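SUMO-1 cysteine protease S273R (African swine fever virus pig/Kenya/KEN-50/1950, PDB 6LJ9) is a cysteine protease that probably cuts the viral polyproteins pp220 and pp62 into core-shell proteins and blunts host innate immune signalling. Local coordinates at residues Lys58-Ala61 with Gln62-Leu66; Ser69-Leu72 with Glu73-Lys77; Val130-Lys134 with Gly135-Gln139; Ile198-Met201 with Glu202-Gln206. All coordinates share one frame; numbering follows the deposited sequence.

Contact 1 of 4, residues Lys58-Ala61 with Gln62-Leu66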
loop_
_atom_site.group_PDB
_atom_site.type_symbol
_atom_site.label_atom_id
_atom_site.label_comp_id
_atom_site.label_asym_id
_atom_site.label_seq_id
_atom_site.Cartn_x
_atom_site.Cartn_y
_atom_site.Cartn_z
ATOM N N LYS B 58 -22.178 7.707 29.123
ATOM C CA LYS B 58 -21.600 6.444 29.573
ATOM C C LYS B 58 -22.607 5.632 30.378
ATOM O O LYS B 58 -22.654 4.401 30.269
ATOM C CB LYS B 58 -20.344 6.705 30.404
ATOM C CG LYS B 58 -19.134 7.152 29.600
ATOM C CD LYS B 58 -17.945 7.413 30.513
ATOM C CE LYS B 58 -16.677 7.676 29.718
ATOM N NZ LYS B 58 -15.519 7.971 30.606
ATOM N N ALA B 59 -23.423 6.304 31.193
ATOM C CA ALA B 59 -24.430 5.597 31.978
ATOM C C ALA B 59 -25.542 5.056 31.089
ATOM O O ALA B 59 -26.002 3.924 31.281
ATOM C CB ALA B 59 -24.999 6.520 33.054
ATOM N N TYR B 60 -25.986 5.850 30.110
ATOM C CA TYR B 60 -27.018 5.383 29.189
ATOM C C TYR B 60 -26.508 4.230 28.335
ATOM O O TYR B 60 -27.265 3.308 28.006
ATOM C CB TYR B 60 -27.495 6.538 28.307
ATOM C CG TYR B 60 -28.651 6.185 27.395
ATOM C CD1 TYR B 60 -29.964 6.290 27.835
ATOM C CD2 TYR B 60 -28.430 5.755 26.093
ATOM C CE1 TYR B 60 -31.024 5.970 27.007
ATOM C CE2 TYR B 60 -29.483 5.433 25.257
ATOM C CZ TYR B 60 -30.778 5.543 25.720
ATOM O OH TYR B 60 -31.829 5.225 24.891
ATOM N N ALA B 61 -25.226 4.262 27.964
ATOM C CA ALA B 61 -24.657 3.169 27.182
ATOM C C ALA B 61 -24.559 1.893 28.007
ATOM O O ALA B 61 -24.778 0.793 27.486
ATOM C CB ALA B 61 -23.283 3.565 26.646
ATOM N N GLN B 62 -24.226 2.018 29.294
ATOM C CA GLN B 62 -24.199 0.848 30.165
ATOM C C GLN B 62 -25.591 0.249 30.317
ATOM O O GLN B 62 -25.741 -0.973 30.436
ATOM C CB GLN B 62 -23.619 1.220 31.529
ATOM C CG GLN B 62 -23.514 0.055 32.504
ATOM C CD GLN B 62 -22.587 -1.039 32.011
ATOM O OE1 GLN B 62 -21.594 -0.771 31.334
ATOM N NE2 GLN B 62 -22.910 -2.284 32.346
ATOM N N GLN B 63 -26.623 1.097 30.311
ATOM C CA GLN B 63 -27.993 0.598 30.363
ATOM C C GLN B 63 -28.317 -0.239 29.132
ATOM O O GLN B 63 -28.842 -1.353 29.243
ATOM C CB GLN B 63 -28.974 1.764 30.489
ATOM C CG GLN B 63 -29.484 2.013 31.897
ATOM C CD GLN B 63 -30.886 2.593 31.905
ATOM O OE1 GLN B 63 -31.516 2.732 30.856
ATOM N NE2 GLN B 63 -31.383 2.929 33.089
ATOM N N LYS B 64 -28.001 0.279 27.947
ATOM C CA LYS B 64 -28.359 -0.361 26.688
ATOM C C LYS B 64 -27.325 -1.373 26.209
ATOM O O LYS B 64 -27.547 -2.020 25.181
ATOM C CB LYS B 64 -28.581 0.703 25.609
ATOM C CG LYS B 64 -29.657 1.721 25.956
ATOM C CD LYS B 64 -30.991 1.042 26.228
ATOM C CE LYS B 64 -32.079 2.059 26.534
ATOM N NZ LYS B 64 -33.385 1.402 26.820
ATOM N N GLY B 65 -26.211 -1.524 26.915
ATOM C CA GLY B 65 -25.219 -2.513 26.534
ATOM C C GLY B 65 -24.376 -2.128 25.340
ATOM O O GLY B 65 -24.027 -2.994 24.525
ATOM N N LEU B 66 -24.037 -0.851 25.211
ATOM C CA LEU B 66 -23.221 -0.358 24.110
ATOM C C LEU B 66 -21.776 -0.230 24.572
ATOM O O LEU B 66 -21.500 0.390 25.605
ATOM C CB LEU B 66 -23.736 0.993 23.613
ATOM C CG LEU B 66 -25.238 1.102 23.345
ATOM C CD1 LEU B 66 -25.590 2.521 22.941
ATOM C CD2 LEU B 66 -25.679 0.108 22.282
#

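Contact 2 of 4, residues Ser69-Leu72 with Glu73-Lys77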
loop_
_atom_site.group_PDB
_atom_site.type_symbol
_atom_site.label_atom_id
_atom_site.label_comp_id
_atom_site.label_asym_id
_atom_site.label_seq_id
_atom_site.Cartn_x
_atom_site.Cartn_y
_atom_site.Cartn_z
ATOM N N SER B 69 -16.169 2.025 24.691
ATOM C CA SER B 69 -14.710 1.953 24.703
ATOM C C SER B 69 -14.177 1.368 23.402
ATOM O O SER B 69 -13.123 1.790 22.910
ATOM C CB SER B 69 -14.232 1.127 25.898
ATOM O OG SER B 69 -14.629 1.716 27.124
ATOM N N LYS B 70 -14.890 0.398 22.828
ATOM C CA LYS B 70 -14.465 -0.161 21.549
ATOM C C LYS B 70 -14.704 0.816 20.407
ATOM O O LYS B 70 -13.985 0.783 19.402
ATOM C CB LYS B 70 -15.187 -1.482 21.282
ATOM C CG LYS B 70 -14.566 -2.304 20.166
ATOM C CD LYS B 70 -14.996 -3.759 20.240
ATOM C CE LYS B 70 -14.175 -4.617 19.292
ATOM N NZ LYS B 70 -12.717 -4.490 19.566
ATOM N N GLU B 71 -15.705 1.689 20.540
ATOM C CA GLU B 71 -15.933 2.711 19.524
ATOM C C GLU B 71 -14.788 3.716 19.498
ATOM O O GLU B 71 -14.370 4.166 18.424
ATOM C CB GLU B 71 -17.264 3.419 19.785
ATOM C CG GLU B 71 -17.845 4.139 18.580
ATOM C CD GLU B 71 -18.726 3.240 17.733
ATOM O OE1 GLU B 71 -18.736 2.015 17.976
ATOM O OE2 GLU B 71 -19.415 3.760 16.832
ATOM N N LEU B 72 -14.264 4.073 20.673
ATOM C CA LEU B 72 -13.152 5.013 20.745
ATOM C C LEU B 72 -11.857 4.404 20.224
ATOM O O LEU B 72 -11.037 5.113 19.629
ATOM C CB LEU B 72 -12.965 5.493 22.184
ATOM C CG LEU B 72 -13.972 6.504 22.730
ATOM C CD1 LEU B 72 -13.851 6.601 24.240
ATOM C CD2 LEU B 72 -13.752 7.866 22.090
ATOM N N GLU B 73 -11.652 3.101 20.430
ATOM C CA GLU B 73 -10.392 2.480 20.034
ATOM C C GLU B 73 -10.370 2.093 18.560
ATOM O O GLU B 73 -9.289 2.005 17.969
ATOM C CB GLU B 73 -10.114 1.242 20.888
ATOM C CG GLU B 73 -9.969 1.518 22.374
ATOM C CD GLU B 73 -9.385 0.339 23.130
ATOM O OE1 GLU B 73 -8.177 0.378 23.451
ATOM O OE2 GLU B 73 -10.128 -0.628 23.394
ATOM N N THR B 74 -11.534 1.857 17.951
ATOM C CA THR B 74 -11.589 1.326 16.596
ATOM C C THR B 74 -12.048 2.327 15.545
ATOM O O THR B 74 -11.704 2.157 14.372
ATOM C CB THR B 74 -12.515 0.103 16.538
ATOM O OG1 THR B 74 -13.839 0.483 16.934
ATOM C CG2 THR B 74 -12.009 -0.995 17.462
ATOM N N ARG B 75 -12.808 3.354 15.924
ATOM C CA ARG B 75 -13.354 4.294 14.956
ATOM C C ARG B 75 -12.926 5.736 15.189
ATOM O O ARG B 75 -13.349 6.619 14.434
ATOM C CB ARG B 75 -14.887 4.214 14.945
ATOM C CG ARG B 75 -15.429 2.855 14.532
ATOM C CD ARG B 75 -16.935 2.895 14.345
ATOM N NE ARG B 75 -17.329 3.801 13.270
ATOM C CZ ARG B 75 -17.529 3.426 12.011
ATOM N NH1 ARG B 75 -17.372 2.156 11.662
ATOM N NH2 ARG B 75 -17.887 4.320 11.099
ATOM N N PHE B 76 -12.108 6.004 16.202
ATOM C CA PHE B 76 -11.598 7.340 16.461
ATOM C C PHE B 76 -10.077 7.314 16.502
ATOM O O PHE B 76 -9.455 6.263 16.681
ATOM C CB PHE B 76 -12.136 7.903 17.784
ATOM C CG PHE B 76 -13.585 8.294 17.736
ATOM C CD1 PHE B 76 -14.578 7.351 17.943
ATOM C CD2 PHE B 76 -13.954 9.608 17.497
ATOM C CE1 PHE B 76 -15.912 7.707 17.905
ATOM C CE2 PHE B 76 -15.286 9.972 17.459
ATOM C CZ PHE B 76 -16.268 9.020 17.663
ATOM N N LYS B 77 -9.481 8.490 16.328
ATOM C CA LYS B 77 -8.044 8.616 16.490
ATOM C C LYS B 77 -7.679 8.540 17.972
ATOM O O LYS B 77 -8.532 8.621 18.859
ATOM C CB LYS B 77 -7.546 9.921 15.870
ATOM C CG LYS B 77 -7.629 9.951 14.351
ATOM C CD LYS B 77 -7.179 11.291 13.791
ATOM C CE LYS B 77 -7.143 11.267 12.270
ATOM N NZ LYS B 77 -6.855 12.610 11.692
#

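Contact 3 of 4, residues Val130-Lys134 with Gly135-Gln139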
loop_
_atom_site.group_PDB
_atom_site.type_symbol
_atom_site.label_atom_id
_atom_site.label_comp_id
_atom_site.label_asym_id
_atom_site.label_seq_id
_atom_site.Cartn_x
_atom_site.Cartn_y
_atom_site.Cartn_z
ATOM N N VAL B 130 15.005 -8.240 8.379
ATOM C CA VAL B 130 14.759 -9.217 7.323
ATOM C C VAL B 130 13.470 -9.980 7.596
ATOM O O VAL B 130 12.649 -10.184 6.693
ATOM C CB VAL B 130 15.959 -10.170 7.180
ATOM C CG1 VAL B 130 15.648 -11.266 6.172
ATOM C CG2 VAL B 130 17.196 -9.397 6.763
ATOM N N LYS B 131 13.269 -10.416 8.842
ATOM C CA LYS B 131 12.017 -11.078 9.194
ATOM C C LYS B 131 10.839 -10.115 9.097
ATOM O O LYS B 131 9.710 -10.540 8.825
ATOM C CB LYS B 131 12.108 -11.677 10.599
ATOM C CG LYS B 131 13.244 -12.673 10.794
ATOM C CD LYS B 131 13.326 -13.146 12.240
ATOM C CE LYS B 131 12.414 -14.331 12.508
ATOM N NZ LYS B 131 12.993 -15.590 11.965
ATOM N N VAL B 132 11.082 -8.820 9.313
ATOM C CA VAL B 132 10.039 -7.818 9.097
ATOM C C VAL B 132 9.647 -7.779 7.627
ATOM O O VAL B 132 8.461 -7.754 7.278
ATOM C CB VAL B 132 10.509 -6.437 9.591
ATOM C CG1 VAL B 132 9.534 -5.353 9.157
ATOM C CG2 VAL B 132 10.660 -6.441 11.096
ATOM N N TYR B 133 10.646 -7.780 6.740
ATOM C CA TYR B 133 10.370 -7.739 5.309
ATOM C C TYR B 133 9.683 -9.016 4.841
ATOM O O TYR B 133 8.800 -8.971 3.975
ATOM C CB TYR B 133 11.671 -7.510 4.540
ATOM C CG TYR B 133 11.484 -7.252 3.064
ATOM C CD1 TYR B 133 11.286 -5.964 2.584
ATOM C CD2 TYR B 133 11.512 -8.296 2.148
ATOM C CE1 TYR B 133 11.116 -5.724 1.234
ATOM C CE2 TYR B 133 11.343 -8.066 0.800
ATOM C CZ TYR B 133 11.146 -6.780 0.347
ATOM O OH TYR B 133 10.979 -6.557 -1.000
ATOM N N LYS B 134 10.069 -10.161 5.402
ATOM C CA LYS B 134 9.500 -11.442 5.003
ATOM C C LYS B 134 8.141 -11.717 5.633
ATOM O O LYS B 134 7.471 -12.671 5.225
ATOM C CB LYS B 134 10.465 -12.576 5.357
ATOM C CG LYS B 134 11.663 -12.690 4.430
ATOM C CD LYS B 134 12.548 -13.859 4.829
ATOM C CE LYS B 134 13.278 -14.438 3.629
ATOM N NZ LYS B 134 14.097 -13.414 2.926
ATOM N N GLY B 135 7.722 -10.915 6.605
ATOM C CA GLY B 135 6.455 -11.148 7.269
ATOM C C GLY B 135 6.509 -12.188 8.363
ATOM O O GLY B 135 5.591 -13.009 8.481
ATOM N N GLU B 136 7.569 -12.179 9.173
ATOM C CA GLU B 136 7.746 -13.171 10.224
ATOM C C GLU B 136 7.949 -12.537 11.595
ATOM O O GLU B 136 8.360 -13.231 12.531
ATOM C CB GLU B 136 8.924 -14.095 9.885
ATOM C CG GLU B 136 8.805 -14.768 8.522
ATOM C CD GLU B 136 10.023 -15.602 8.171
ATOM O OE1 GLU B 136 10.993 -15.598 8.957
ATOM O OE2 GLU B 136 10.012 -16.258 7.108
ATOM N N GLU B 137 7.675 -11.244 11.737
ATOM C CA GLU B 137 7.783 -10.541 13.006
ATOM C C GLU B 137 6.402 -10.114 13.481
ATOM O O GLU B 137 5.573 -9.661 12.686
ATOM C CB GLU B 137 8.693 -9.314 12.886
ATOM C CG GLU B 137 10.179 -9.633 12.851
ATOM C CD GLU B 137 10.749 -9.929 14.227
ATOM O OE1 GLU B 137 11.941 -10.292 14.313
ATOM O OE2 GLU B 137 10.009 -9.795 15.223
ATOM N N LEU B 138 6.162 -10.261 14.782
ATOM C CA LEU B 138 4.891 -9.869 15.373
ATOM C C LEU B 138 4.824 -8.356 15.538
ATOM O O LEU B 138 5.708 -7.747 16.149
ATOM C CB LEU B 138 4.695 -10.548 16.728
ATOM C CG LEU B 138 4.136 -11.971 16.753
ATOM C CD1 LEU B 138 4.228 -12.538 18.159
ATOM C CD2 LEU B 138 2.696 -11.985 16.270
ATOM N N GLN B 139 3.778 -7.755 14.982
ATOM C CA GLN B 139 3.408 -6.375 15.245
ATOM C C GLN B 139 1.982 -6.350 15.775
ATOM O O GLN B 139 1.246 -7.336 15.689
ATOM C CB GLN B 139 3.533 -5.507 13.986
ATOM C CG GLN B 139 2.514 -5.813 12.907
ATOM C CD GLN B 139 2.726 -4.969 11.669
ATOM O OE1 GLN B 139 3.087 -5.483 10.611
ATOM N NE2 GLN B 139 2.509 -3.665 11.796
HETATM O O HOH W 1 6.800 -8.887 9.709
#

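Contact 4 of 4, residues Ile198-Met201 with Glu202-Gln206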
loop_
_atom_site.group_PDB
_atom_site.type_symbol
_atom_site.label_atom_id
_atom_site.label_comp_id
_atom_site.label_asym_id
_atom_site.label_seq_id
_atom_site.Cartn_x
_atom_site.Cartn_y
_atom_site.Cartn_z
ATOM N N ILE B 198 23.583 4.776 16.231
ATOM C CA ILE B 198 24.437 4.462 15.087
ATOM C C ILE B 198 24.667 2.958 14.984
ATOM O O ILE B 198 24.591 2.377 13.894
ATOM C CB ILE B 198 25.766 5.237 15.186
ATOM C CG1 ILE B 198 25.516 6.744 15.094
ATOM C CG2 ILE B 198 26.733 4.789 14.098
ATOM C CD1 ILE B 198 25.030 7.205 13.734
ATOM N N ARG B 199 24.943 2.302 16.115
ATOM C CA ARG B 199 25.157 0.856 16.095
ATOM C C ARG B 199 23.915 0.121 15.608
ATOM O O ARG B 199 24.014 -0.850 14.848
ATOM C CB ARG B 199 25.553 0.355 17.483
ATOM C CG ARG B 199 26.704 1.104 18.126
ATOM C CD ARG B 199 26.848 0.688 19.578
ATOM N NE ARG B 199 27.400 1.758 20.401
ATOM C CZ ARG B 199 27.287 1.813 21.723
ATOM N NH1 ARG B 199 26.633 0.859 22.373
ATOM N NH2 ARG B 199 27.819 2.824 22.395
ATOM N N TRP B 200 22.734 0.572 16.040
ATOM C CA TRP B 200 21.493 -0.061 15.608
ATOM C C TRP B 200 21.274 0.113 14.109
ATOM O O TRP B 200 20.893 -0.840 13.419
ATOM C CB TRP B 200 20.311 0.507 16.394
ATOM C CG TRP B 200 19.006 -0.160 16.077
ATOM C CD1 TRP B 200 18.460 -1.234 16.716
ATOM C CD2 TRP B 200 18.085 0.204 15.042
ATOM N NE1 TRP B 200 17.254 -1.563 16.143
ATOM C CE2 TRP B 200 17.002 -0.695 15.113
ATOM C CE3 TRP B 200 18.070 1.201 14.062
ATOM C CZ2 TRP B 200 15.916 -0.627 14.242
ATOM C CZ3 TRP B 200 16.991 1.268 13.198
ATOM C CH2 TRP B 200 15.929 0.359 13.295
HETATM N N MSE B 201 21.507 1.315 13.590
HETATM C CA MSE B 201 21.368 1.576 12.160
HETATM C C MSE B 201 22.357 0.742 11.351
HETATM O O MSE B 201 22.030 0.242 10.276
HETATM C CB MSE B 201 21.567 3.063 11.862
HETATM C CG MSE B 201 20.559 3.973 12.544
HETATM SE SE MSE B 201 20.922 5.866 12.254
HETATM C CE MSE B 201 20.587 5.943 10.337
ATOM N N GLU B 202 23.574 0.598 11.880
ATOM C CA GLU B 202 24.577 -0.223 11.210
ATOM C C GLU B 202 24.189 -1.697 11.229
ATOM O O GLU B 202 24.380 -2.408 10.235
ATOM C CB GLU B 202 25.943 -0.015 11.864
ATOM C CG GLU B 202 26.580 1.335 11.580
ATOM C CD GLU B 202 26.796 1.579 10.101
ATOM O OE1 GLU B 202 26.287 2.596 9.584
ATOM O OE2 GLU B 202 27.468 0.750 9.453
ATOM N N ARG B 203 23.643 -2.175 12.350
ATOM C CA ARG B 203 23.245 -3.577 12.440
ATOM C C ARG B 203 22.111 -3.891 11.471
ATOM O O ARG B 203 22.095 -4.958 10.847
ATOM C CB ARG B 203 22.843 -3.915 13.878
ATOM C CG ARG B 203 22.688 -5.407 14.165
ATOM C CD ARG B 203 21.250 -5.889 13.979
ATOM N NE ARG B 203 20.333 -5.257 14.925
ATOM C CZ ARG B 203 20.029 -5.752 16.120
ATOM N NH1 ARG B 203 20.565 -6.898 16.523
ATOM N NH2 ARG B 203 19.185 -5.108 16.915
ATOM N N VAL B 204 21.150 -2.973 11.335
ATOM C CA VAL B 204 20.051 -3.181 10.397
ATOM C C VAL B 204 20.558 -3.167 8.960
ATOM O O VAL B 204 20.042 -3.897 8.104
ATOM C CB VAL B 204 18.954 -2.123 10.624
ATOM C CG1 VAL B 204 17.846 -2.260 9.592
ATOM C CG2 VAL B 204 18.383 -2.244 12.030
ATOM N N LYS B 205 21.579 -2.356 8.671
ATOM C CA LYS B 205 22.120 -2.294 7.316
ATOM C C LYS B 205 22.739 -3.623 6.900
ATOM O O LYS B 205 22.541 -4.077 5.767
ATOM C CB LYS B 205 23.145 -1.166 7.212
ATOM C CG LYS B 205 23.834 -1.074 5.860
ATOM C CD LYS B 205 24.834 0.070 5.827
ATOM C CE LYS B 205 25.610 0.088 4.521
ATOM N NZ LYS B 205 26.586 1.211 4.476
ATOM N N GLN B 206 23.493 -4.262 7.800
ATOM C CA GLN B 206 24.086 -5.556 7.475
ATOM C C GLN B 206 23.015 -6.615 7.255
ATOM O O GLN B 206 23.154 -7.479 6.380
ATOM C CB GLN B 206 25.049 -5.990 8.577
ATOM C CG GLN B 206 26.364 -5.239 8.571
ATOM C CD GLN B 206 27.130 -5.420 7.277
ATOM O OE1 GLN B 206 27.222 -6.527 6.746
ATOM N NE2 GLN B 206 27.680 -4.329 6.757
#

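Contact 1 of 4, residues Lys58-Ala61 with Gln62-Leu66
Tyr60 has CG trans to the backbone N (chi1 -175°), beside its carbonyl carbon, which puts the ring on the side where Lys64 comes round, while the chain of Lys64, one turn later, kinks at its second torsion (chi2 -58°) and then runs straight; together these settings lay the lysine methylenes across the phenol. The motif is the C-terminal end of helix 55-64, closed by Gly65 with a positive phi. The CG of Lys64 stands over one face of the Tyr60 ring, 4.2 Å from its centroid, in a CH-pi contact that slants off the ring normal. Farther along the chain Lys64 CE reaches the phenol end, 3.6 Å from Tyr60 OH, so the aliphatic part of the lysine follows the ring from CE2 to the hydroxyl. The ring also meets Phe36 edge-to-face, and Leu33 touches it, which ties this turn to helix 34-37 and the loop residue before it. Regular i to i+4 backbone bonds support the pair, among them Lys64 N to Tyr60 O at 3.1 Å. At the helix end the pattern changes: Ala61 O takes two donors, a weak, bent bond from Gly65 N at 2.8 Å and a much straighter one from Leu66 N, five residues on. The latter pulls the chain back across the helix end and turns Leu66 inward, where its side chain lies against Lys28, Ile29 and Glu32 of helix 27-32. Its CB comes 4.0 Å from the CB of buried Ala61, and the Leu66 N to Ala61 O bond measures 2.9 Å with an N-H...O angle of 167°.

Contact 2 of 4, residues Ser69-Leu72 with Glu73-Lys77
Backbone bonds join Ser69-Leu72 to Glu73-Lys77 in the last turns of helix 68-75: Glu73 N to Ser69 O, Arg75 N to Glu71 O at 3.1 Å, and a weak one from Thr74 N to Lys70 O. Lys70 O has a second donor in Thr74 OG1, which sits between the backbone N and the carbonyl carbon of its own residue (chi1 60°) and so faces back along the helix. The 2.5 Å from OG1 to Lys70 O is very short, and its exact length is doubtful. Opposite charges come near each other without forming a salt bridge. Glu71 and Arg75 lie alongside each other, pointing the same way, yet Glu71 OE2 is 4.1 Å from Arg75 NE and well out of the guanidinium plane, with no N-H aimed at it. Each has a firmer partner elsewhere: OE2 accepts from Ser26 N, and NE donates to the carbonyl O of Cys24, a residue of the Cys14-Cys24 disulfide. Apolar contacts fall to Phe76, which has Leu72 CD2 over one face, 4.3 Å from ring atom CD1. Glu71 O, already used by Arg75 N, lies at the ring edge in its plane, 3.2 Å from Phe76 CD1. Phe76 further touches Glu48, Ser49 and Arg271. The arrangement is typical of the last turn of a helix, where a threonine hydroxyl can return to the carbonyl four residues back, as Thr74 appears to do, before strand 78-79.

Contact 3 of 4, residues Val130-Lys134 with Gly135-Gln139
Lys131 O accepts the N-H of Glu136 at 2.7 Å, nearly straight (167°), and Val132 O takes a weak bond from Gly135 N, a Schellman motif in which the positive phi of Gly135 (82°) turns the chain off helix 129-134. That turn swings two glutamates back over the last helical residues. Glu136 crosses Lys131 at about a right angle; the lysine chain, bent in its outer two torsions, brings NZ to 3.6 Å from Glu136 OE1, a long salt bridge on the surface. Glu137 uses its methylenes instead: CG rests against both Lys131 CB (3.6 Å) and Val132 CG2 (3.7 Å), and its own bend at chi2 takes the carboxylate away to the start of the helix, where OE1 accepts from Asp128 N. A water links the two parts, accepting from Glu137 N and probably donating to Val132 O, each 3.2 Å away, though other acceptors compete for its protons. Val132 and Glu137 both pack on Phe108 of strand 107-109, an outer strand, within this chain, of the mixed sheet, while Tyr133 meets the Trp181 ring and Asn246 of the second subunit; the chain then passes into the hairpin of strands 139-141 and 144-146.

Contact 4 of 4, residues Ile198-Met201 with Glu202-Gln206
Arg203 N donates to Arg199 O at 2.9 Å, and Glu202 N to Ile198 O at the same length, within helix 195-208, the crossover helix of a beta-alpha-beta unit between parallel strands 181-186 and 215-220. Val204 N continues the i to i+4 series, donating to Trp200 O. The main side-chain contact lies on the buried face one turn apart: Val204 CG2 stands almost squarely above the six-membered ring of Trp200, 3.6 Å from its centroid and 7° off the normal. Trp200 holds CG trans to N (chi1 -176°), which places the indole beside its own carbonyl carbon, its face turned to the Val204 branch. The same methyl is 3.2 Å from Trp200 O, so packing there is tight. Both residues also touch Met129 of helix 129-134, and selenomethionine Met201 faces the sheet against Ile183, Tyr185 and Thr217, its side chain about 10 Å from that of the probable active-site residue Asn187. Arg203, bent at chi2 and chi3, sets its guanidinium steeply against the indole, planes 78° apart; NH1 is held by Gln126 OE1. Arg203 NH2 lies 3.9 Å from Trp200 CD1 and 4.1 Å from Trp200 NE1, a buried nitrogen with no hydrogen-bond partner in the model.

In the fold
Three contacts include helix endings, whereas contact 4 stays inside a continuing helix. Contacts 1, 2 and 4 are partly buried; contact 3 is a surface contact. Contacts 1 and 2, centres 16 Å apart, sit on successive helices of the N-terminal part; contact 1 is the more exposed and the more remote, 31 Å from the chain centre. Contact 4 lies on the opposite side of that centre from both, against the central sheet of the catalytic region. Contact 3, about 17 Å from contact 4 between centres, shares with it helix 129-134, which contact 4 meets through Met129. Chemistry follows place: aliphatic-on-aromatic packing in contacts 1 and 4, loose charges beside a phenylalanine in contact 2, and a long salt bridge plus water in contact 3.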